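PDB 2F23: transcription inhibitor protein Gfh1, which inhibits all catalytic activities of RNA polymerase by partly occluding its substrate-binding site and preventing NTP binding. Local coordinates for residues T8-E13 against V134-S139; R3-T8 against E148-A153. All blocks are in the same frame, centred on the assembly; numbering follows the deposited sequence.

The modelled chain begins at R3, forms the short strand 5-7 and passes through T8 into helix 9-37, the first arm of the coiled coil. After helix 46-71 and strand 72-74 it builds the C-terminal domain, whose last two strands, 137-142 and 145-155, come back to the starting point. Contact 1 closes a loop of 120 intervening residues between the start of helix 9-37 and the lead-in to strand 137-142. Contact 2 closes a wider loop, from R3-T8 to E148-A153, and contact 1 nests inside it. The two share T8, their centres lie about 8 Å apart, and together they join the base of the coiled coil to strand 137-142, at the sheet's edge, and 145-155 beside it.

Contact 1: T8-E13 against V134-S139; sequences TKAGYE and VGDVLS
V134 turns its own side chain from the helix, but V134 O lies 3.3 Å from T8 CG2. G135 follows with a positive phi (105°), at which a CB would jam against the preceding carbonyl and clash with T8 N. G135 O accepts from T8 N at 3.0 Å; the N-H...O angle is nearly straight (162°), yet the donor stands well above the carbonyl plane. D136 leaves its backbone pointing from the helix and swings its carboxylate back, so that D136 OD1 accepts a hydrogen bond from T8 OG1 at 2.7 Å, the hydroxyl coming from above the carboxylate plane. T8 OG1, set between backbone N and carbonyl carbon (chi1 53°), also accepts from G11 N at 3.0 Å. This N-cap turn of helix 9-37, at the base of the coiled coil, docks on the turn leading into edge strand 137-142 of the C-terminal, FKBP-like domain. D136 OD2 is held by R133 N and H132 ND1. An alanine at T8, lacking OG1 and CG2, loses both the cap and the bond to D136, and would probably loosen the helix start against the turn. V137 CG2 then lies 3.6 Å from G11 CA; a CB at G11 would clash with G135 O and be tight against V137 CG2.

Contact 2: R3-T8 against E148-A153; sequences REVKLT and EFRVVA
The R150 guanidinium is sandwiched between two valines: V5 CG1 sits over the centre of one face, 3.9 Å above the plane, and V152 CG2 covers the opposite face, offset toward the rim. Water 2 lies in plane at the edge, accepting from R150 NH2 and donating to E4 O. Also near the plane, K6 O receives a weak bond from R150 NH1 at 3.3 Å. The R3 guanidinium comes tip to tip with V152, whose CG1 lies over one face, 4.1 Å from R3 NH1.

The extended first half brings R150 CD to 3.6 Å from L7 CD2, the side chains crossing at about a right angle; the bend at chi3 (62°) then turns the guanidinium between the valines. K6 folds its chain at chi3 and chi4, carrying K6 NZ back to V152 O in a weak bond of 3.4 Å. This leaves K6 NZ only 4.5 Å from R150 NH1, but water 1 accepts from both and from K6 N, and donates to E4 O, probably easing the repulsion. The salt bridge from R150 NH2 to E92 is likely to offset the charge further.

Strands 5-7 and 148-153 cross steeply, at 106°, with axes 7.8 Å apart, and do not pair; side chains, waters and side-chain-to-carbonyl bonds join two separate sheets. Strand 5-7 pairs in parallel with 72-74 beside the coiled coil; strand 145-155 runs between 88-92 and 137-142 in the C-terminal mixed sheet, where V152 and A153 form a classic beta bulge opposite E90. The L7 side chain also touches V137 of strand 137-142 and Y12 and L15 of helix 9-37.

Contact 1: T8-E13 against V134-S139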
ATOM      1  N   THR A   8      -7.492 -10.473   3.852  1.00  7.41           N
ATOM      2  CA  THR A   8      -8.571 -11.261   3.279  1.00  8.64           C
ATOM      3  C   THR A   8      -7.874 -12.010   2.146  1.00  8.09           C
ATOM      4  O   THR A   8      -6.716 -11.730   1.830  1.00  7.03           O
ATOM      5  CB  THR A   8      -9.672 -10.388   2.659  1.00  7.63           C
ATOM      6  OG1 THR A   8      -9.077  -9.466   1.738  1.00  7.46           O
ATOM      7  CG2 THR A   8     -10.431  -9.618   3.731  1.00  9.96           C
ATOM      8  N   LYS A   9      -8.567 -12.956   1.527  1.00  9.30           N
ATOM      9  CA  LYS A   9      -7.965 -13.682   0.421  1.00  9.95           C
ATOM     10  C   LYS A   9      -7.599 -12.696  -0.683  1.00  8.96           C
ATOM     11  O   LYS A   9      -6.550 -12.817  -1.308  1.00  9.15           O
ATOM     12  CB  LYS A   9      -8.933 -14.746  -0.102  1.00 12.38           C
ATOM     13  CG  LYS A   9      -9.267 -15.807   0.938  1.00 18.04           C
ATOM     14  CD  LYS A   9     -10.171 -16.900   0.388  1.00 22.40           C
ATOM     15  CE  LYS A   9      -9.460 -17.753  -0.649  1.00 25.08           C
ATOM     16  NZ  LYS A   9     -10.285 -18.928  -1.045  1.00 27.71           N
ATOM     17  N   ALA A  10      -8.458 -11.704  -0.905  1.00 10.00           N
ATOM     18  CA  ALA A  10      -8.207 -10.701  -1.934  1.00  8.66           C
ATOM     19  C   ALA A  10      -6.997  -9.841  -1.580  1.00  9.67           C
ATOM     20  O   ALA A  10      -6.172  -9.534  -2.438  1.00  8.88           O
ATOM     21  CB  ALA A  10      -9.438  -9.819  -2.114  1.00 10.59           C
ATOM     22  N   GLY A  11      -6.895  -9.453  -0.312  1.00  8.59           N
ATOM     23  CA  GLY A  11      -5.778  -8.629   0.118  1.00  9.08           C
ATOM     24  C   GLY A  11      -4.456  -9.346  -0.058  1.00  7.93           C
ATOM     25  O   GLY A  11      -3.467  -8.752  -0.498  1.00  8.01           O
ATOM     26  N   TYR A  12      -4.437 -10.625   0.306  1.00  7.64           N
ATOM     27  CA  TYR A  12      -3.236 -11.439   0.173  1.00  6.96           C
ATOM     28  C   TYR A  12      -2.874 -11.544  -1.305  1.00  8.49           C
ATOM     29  O   TYR A  12      -1.719 -11.363  -1.687  1.00  9.01           O
ATOM     30  CB  TYR A  12      -3.477 -12.837   0.744  1.00  9.80           C
ATOM     31  CG  TYR A  12      -2.240 -13.706   0.759  1.00  9.31           C
ATOM     32  CD1 TYR A  12      -1.430 -13.777   1.891  1.00 10.47           C
ATOM     33  CD2 TYR A  12      -1.876 -14.450  -0.361  1.00 14.22           C
ATOM     34  CE1 TYR A  12      -0.283 -14.577   1.906  1.00 14.95           C
ATOM     35  CE2 TYR A  12      -0.737 -15.244  -0.359  1.00 16.57           C
ATOM     36  CZ  TYR A  12       0.055 -15.305   0.776  1.00 16.76           C
ATOM     37  OH  TYR A  12       1.188 -16.090   0.770  1.00 20.67           O
ATOM     38  N   GLU A  13      -3.875 -11.839  -2.132  1.00  8.72           N
ATOM     39  CA  GLU A  13      -3.671 -11.962  -3.575  1.00  8.51           C
ATOM     40  C   GLU A  13      -3.046 -10.702  -4.160  1.00  9.32           C
ATOM     41  O   GLU A  13      -2.086 -10.768  -4.929  1.00 10.38           O
ATOM     42  CB  GLU A  13      -5.003 -12.227  -4.288  1.00 10.60           C
ATOM     43  CG  GLU A  13      -4.866 -12.328  -5.812  1.00 12.92           C
ATOM     44  CD  GLU A  13      -6.186 -12.606  -6.509  1.00 15.21           C
ATOM     45  OE1 GLU A  13      -6.979 -13.408  -5.974  1.00 18.92           O
ATOM     46  OE2 GLU A  13      -6.422 -12.036  -7.594  1.00 15.78           O
ATOM     47  N   VAL A 134     -12.006  -5.564   6.853  1.00  6.82           N
ATOM     48  CA  VAL A 134     -10.686  -5.647   7.460  1.00  7.22           C
ATOM     49  C   VAL A 134      -9.899  -6.717   6.714  1.00  7.50           C
ATOM     50  O   VAL A 134     -10.404  -7.813   6.463  1.00  8.51           O
ATOM     51  CB  VAL A 134     -10.797  -6.030   8.954  1.00  7.16           C
ATOM     52  CG1 VAL A 134      -9.428  -6.340   9.531  1.00  9.65           C
ATOM     53  CG2 VAL A 134     -11.442  -4.883   9.725  1.00  7.87           C
ATOM     54  N   GLY A 135      -8.670  -6.390   6.335  1.00  7.20           N
ATOM     55  CA  GLY A 135      -7.854  -7.356   5.624  1.00  6.17           C
ATOM     56  C   GLY A 135      -7.746  -7.043   4.145  1.00  6.92           C
ATOM     57  O   GLY A 135      -6.846  -7.547   3.472  1.00  7.49           O
ATOM     58  N   ASP A 136      -8.663  -6.231   3.625  1.00  7.12           N
ATOM     59  CA  ASP A 136      -8.606  -5.868   2.213  1.00  6.66           C
ATOM     60  C   ASP A 136      -7.462  -4.883   1.985  1.00  8.02           C
ATOM     61  O   ASP A 136      -7.083  -4.130   2.886  1.00  9.05           O
ATOM     62  CB  ASP A 136      -9.923  -5.230   1.739  1.00  6.63           C
ATOM     63  CG  ASP A 136     -11.014  -6.254   1.475  1.00  8.91           C
ATOM     64  OD1 ASP A 136     -10.683  -7.409   1.131  1.00 10.81           O
ATOM     65  OD2 ASP A 136     -12.205  -5.898   1.584  1.00  8.91           O
ATOM     66  N   VAL A 137      -6.920  -4.893   0.770  1.00  8.94           N
ATOM     67  CA  VAL A 137      -5.827  -4.008   0.390  1.00  9.31           C
ATOM     68  C   VAL A 137      -6.333  -3.158  -0.772  1.00  8.91           C
ATOM     69  O   VAL A 137      -6.791  -3.682  -1.783  1.00 10.79           O
ATOM     70  CB  VAL A 137      -4.591  -4.826  -0.015  1.00  8.56           C
ATOM     71  CG1 VAL A 137      -3.495  -3.913  -0.543  1.00  9.88           C
ATOM     72  CG2 VAL A 137      -4.086  -5.592   1.194  1.00  8.50           C
ATOM     73  N   LEU A 138      -6.246  -1.843  -0.605  1.00  8.73           N
ATOM     74  CA  LEU A 138      -6.760  -0.904  -1.591  1.00 11.03           C
ATOM     75  C   LEU A 138      -5.768   0.170  -1.995  1.00 10.62           C
ATOM     76  O   LEU A 138      -4.905   0.556  -1.216  1.00 10.09           O
ATOM     77  CB  LEU A 138      -7.997  -0.213  -1.012  1.00 13.15           C
ATOM     78  CG  LEU A 138      -9.007  -1.128  -0.311  1.00 16.00           C
ATOM     79  CD1 LEU A 138      -9.896  -0.319   0.629  1.00 18.74           C
ATOM     80  CD2 LEU A 138      -9.823  -1.860  -1.356  1.00 17.15           C
ATOM     81  N   SER A 139      -5.897   0.641  -3.232  1.00 11.68           N
ATOM     82  CA  SER A 139      -5.063   1.734  -3.719  1.00 13.92           C
ATOM     83  C   SER A 139      -6.008   2.931  -3.630  1.00 14.07           C
ATOM     84  O   SER A 139      -7.061   2.947  -4.271  1.00 17.27           O
ATOM     85  CB  SER A 139      -4.629   1.491  -5.165  1.00 16.66           C
ATOM     86  OG  SER A 139      -3.693   0.426  -5.238  1.00 22.51           O
TER

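Contact 2: R3-T8 against E148-A153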
ATOM      1  N   ARG A   3       3.242  -6.076  15.108  1.00 36.21           N
ATOM      2  CA  ARG A   3       1.771  -6.200  15.329  1.00 35.95           C
ATOM      3  C   ARG A   3       1.177  -7.240  14.383  1.00 34.94           C
ATOM      4  O   ARG A   3       1.675  -7.437  13.275  1.00 34.84           O
ATOM      5  CB  ARG A   3       1.092  -4.846  15.097  1.00 38.22           C
ATOM      6  CG  ARG A   3      -0.382  -4.811  15.470  1.00 40.88           C
ATOM      7  CD  ARG A   3      -1.009  -3.465  15.127  1.00 43.21           C
ATOM      8  NE  ARG A   3      -2.392  -3.371  15.589  1.00 44.84           N
ATOM      9  CZ  ARG A   3      -3.193  -2.337  15.354  1.00 45.64           C
ATOM     10  NH1 ARG A   3      -2.755  -1.297  14.657  1.00 45.74           N
ATOM     11  NH2 ARG A   3      -4.434  -2.339  15.823  1.00 46.17           N
ATOM     12  N   GLU A   4       0.112  -7.902  14.827  1.00 32.94           N
ATOM     13  CA  GLU A   4      -0.559  -8.927  14.029  1.00 30.70           C
ATOM     14  C   GLU A   4      -0.985  -8.387  12.666  1.00 27.11           C
ATOM     15  O   GLU A   4      -1.281  -7.199  12.525  1.00 28.35           O
ATOM     16  CB  GLU A   4      -1.788  -9.450  14.779  1.00 32.54           C
ATOM     17  CG  GLU A   4      -2.766  -8.360  15.193  1.00 35.71           C
ATOM     18  CD  GLU A   4      -3.979  -8.903  15.923  1.00 37.83           C
ATOM     19  OE1 GLU A   4      -3.800  -9.609  16.938  1.00 39.60           O
ATOM     20  OE2 GLU A   4      -5.114  -8.619  15.485  1.00 38.59           O
ATOM     21  N   VAL A   5      -1.018  -9.265  11.666  1.00 22.33           N
ATOM     22  CA  VAL A   5      -1.408  -8.869  10.314  1.00 19.10           C
ATOM     23  C   VAL A   5      -2.553  -9.722   9.792  1.00 16.26           C
ATOM     24  O   VAL A   5      -2.417 -10.934   9.640  1.00 17.80           O
ATOM     25  CB  VAL A   5      -0.227  -8.998   9.328  1.00 18.01           C
ATOM     26  CG1 VAL A   5      -0.654  -8.552   7.935  1.00 19.23           C
ATOM     27  CG2 VAL A   5       0.947  -8.173   9.815  1.00 20.22           C
ATOM     28  N   LYS A   6      -3.681  -9.081   9.516  1.00 13.65           N
ATOM     29  CA  LYS A   6      -4.847  -9.783   9.001  1.00 12.13           C
ATOM     30  C   LYS A   6      -5.058  -9.388   7.548  1.00 10.78           C
ATOM     31  O   LYS A   6      -4.964  -8.210   7.201  1.00 10.77           O
ATOM     32  CB  LYS A   6      -6.092  -9.410   9.810  1.00 13.00           C
ATOM     33  CG  LYS A   6      -6.061  -9.870  11.254  1.00 15.99           C
ATOM     34  CD  LYS A   6      -7.286  -9.383  12.010  1.00 18.69           C
ATOM     35  CE  LYS A   6      -7.097  -7.975  12.568  1.00 24.79           C
ATOM     36  NZ  LYS A   6      -6.822  -6.943  11.532  1.00 27.96           N
ATOM     37  N   LEU A   7      -5.318 -10.379   6.700  1.00  9.55           N
ATOM     38  CA  LEU A   7      -5.564 -10.139   5.281  1.00  7.95           C
ATOM     39  C   LEU A   7      -6.728 -10.988   4.806  1.00  7.47           C
ATOM     40  O   LEU A   7      -6.944 -12.089   5.308  1.00 10.49           O
ATOM     41  CB  LEU A   7      -4.339 -10.516   4.440  1.00  7.97           C
ATOM     42  CG  LEU A   7      -3.124  -9.590   4.438  1.00 10.11           C
ATOM     43  CD1 LEU A   7      -1.979 -10.248   3.675  1.00 10.52           C
ATOM     44  CD2 LEU A   7      -3.497  -8.271   3.785  1.00 11.50           C
ATOM     45  N   THR A   8      -7.492 -10.473   3.852  1.00  7.41           N
ATOM     46  CA  THR A   8      -8.571 -11.261   3.279  1.00  8.64           C
ATOM     47  C   THR A   8      -7.874 -12.010   2.146  1.00  8.09           C
ATOM     48  O   THR A   8      -6.716 -11.730   1.830  1.00  7.03           O
ATOM     49  CB  THR A   8      -9.672 -10.388   2.659  1.00  7.63           C
ATOM     50  OG1 THR A   8      -9.077  -9.466   1.738  1.00  7.46           O
ATOM     51  CG2 THR A   8     -10.431  -9.618   3.731  1.00  9.96           C
ATOM     52  N   GLU A 148      -1.189   2.827  -1.264  1.00 13.90           N
ATOM     53  CA  GLU A 148      -1.806   1.532  -1.003  1.00 12.96           C
ATOM     54  C   GLU A 148      -1.986   1.356   0.501  1.00 12.02           C
ATOM     55  O   GLU A 148      -1.068   1.615   1.275  1.00 11.99           O
ATOM     56  CB  GLU A 148      -0.930   0.412  -1.571  1.00 16.07           C
ATOM     57  CG  GLU A 148      -1.368  -0.991  -1.189  1.00 17.00           C
ATOM     58  CD  GLU A 148      -0.597  -2.073  -1.930  1.00 18.93           C
ATOM     59  OE1 GLU A 148      -1.077  -2.539  -2.984  1.00 22.35           O
ATOM     60  OE2 GLU A 148       0.492  -2.449  -1.459  1.00 22.04           O
ATOM     61  N   PHE A 149      -3.177   0.926   0.911  1.00  9.71           N
ATOM     62  CA  PHE A 149      -3.469   0.725   2.328  1.00 10.50           C
ATOM     63  C   PHE A 149      -4.179  -0.581   2.615  1.00 10.28           C
ATOM     64  O   PHE A 149      -4.995  -1.047   1.825  1.00 10.50           O
ATOM     65  CB  PHE A 149      -4.369   1.838   2.875  1.00  9.52           C
ATOM     66  CG  PHE A 149      -3.718   3.182   2.937  1.00 13.75           C
ATOM     67  CD1 PHE A 149      -3.892   4.098   1.902  1.00 17.11           C
ATOM     68  CD2 PHE A 149      -2.945   3.543   4.032  1.00 14.55           C
ATOM     69  CE1 PHE A 149      -3.302   5.356   1.962  1.00 19.00           C
ATOM     70  CE2 PHE A 149      -2.351   4.801   4.101  1.00 16.84           C
ATOM     71  CZ  PHE A 149      -2.532   5.708   3.063  1.00 18.02           C
ATOM     72  N   ARG A 150      -3.871  -1.154   3.770  1.00  9.82           N
ATOM     73  CA  ARG A 150      -4.521  -2.376   4.221  1.00  9.15           C
ATOM     74  C   ARG A 150      -5.533  -1.902   5.254  1.00  9.84           C
ATOM     75  O   ARG A 150      -5.223  -1.035   6.070  1.00 10.23           O
ATOM     76  CB  ARG A 150      -3.507  -3.310   4.884  1.00 10.22           C
ATOM     77  CG  ARG A 150      -4.112  -4.558   5.510  1.00 10.74           C
ATOM     78  CD  ARG A 150      -3.013  -5.500   5.976  1.00 11.91           C
ATOM     79  NE  ARG A 150      -2.184  -4.894   7.010  1.00 15.66           N
ATOM     80  CZ  ARG A 150      -2.437  -4.970   8.312  1.00 16.60           C
ATOM     81  NH1 ARG A 150      -3.502  -5.632   8.746  1.00 20.05           N
ATOM     82  NH2 ARG A 150      -1.625  -4.385   9.181  1.00 17.89           N
ATOM     83  N   VAL A 151      -6.746  -2.442   5.202  1.00  7.52           N
ATOM     84  CA  VAL A 151      -7.782  -2.070   6.162  1.00  6.86           C
ATOM     85  C   VAL A 151      -7.500  -2.829   7.452  1.00  7.79           C
ATOM     86  O   VAL A 151      -7.537  -4.055   7.480  1.00  6.82           O
ATOM     87  CB  VAL A 151      -9.186  -2.442   5.642  1.00  6.99           C
ATOM     88  CG1 VAL A 151     -10.242  -2.059   6.668  1.00  7.36           C
ATOM     89  CG2 VAL A 151      -9.446  -1.734   4.320  1.00  8.42           C
ATOM     90  N   VAL A 152      -7.213  -2.091   8.522  1.00  9.09           N
ATOM     91  CA  VAL A 152      -6.888  -2.698   9.807  1.00 10.12           C
ATOM     92  C   VAL A 152      -8.068  -2.826  10.762  1.00  9.89           C
ATOM     93  O   VAL A 152      -8.172  -3.812  11.502  1.00 11.60           O
ATOM     94  CB  VAL A 152      -5.762  -1.898  10.499  1.00 12.41           C
ATOM     95  CG1 VAL A 152      -5.481  -2.456  11.885  1.00 14.00           C
ATOM     96  CG2 VAL A 152      -4.506  -1.955   9.644  1.00 12.03           C
ATOM     97  N   ALA A 153      -8.955  -1.838  10.744  1.00  8.39           N
ATOM     98  CA  ALA A 153     -10.115  -1.845  11.625  1.00  8.88           C
ATOM     99  C   ALA A 153     -11.247  -1.003  11.051  1.00  7.97           C
ATOM    100  O   ALA A 153     -11.011  -0.051  10.307  1.00  8.20           O
ATOM    101  CB  ALA A 153      -9.721  -1.309  13.004  1.00  8.33           C
TER
HETATM  102  O   HOH W   1      -4.012  -6.660  11.366  1.00 25.87           O
HETATM  103  O   HOH W   2      -2.322  -4.504  12.287  1.00 35.10           O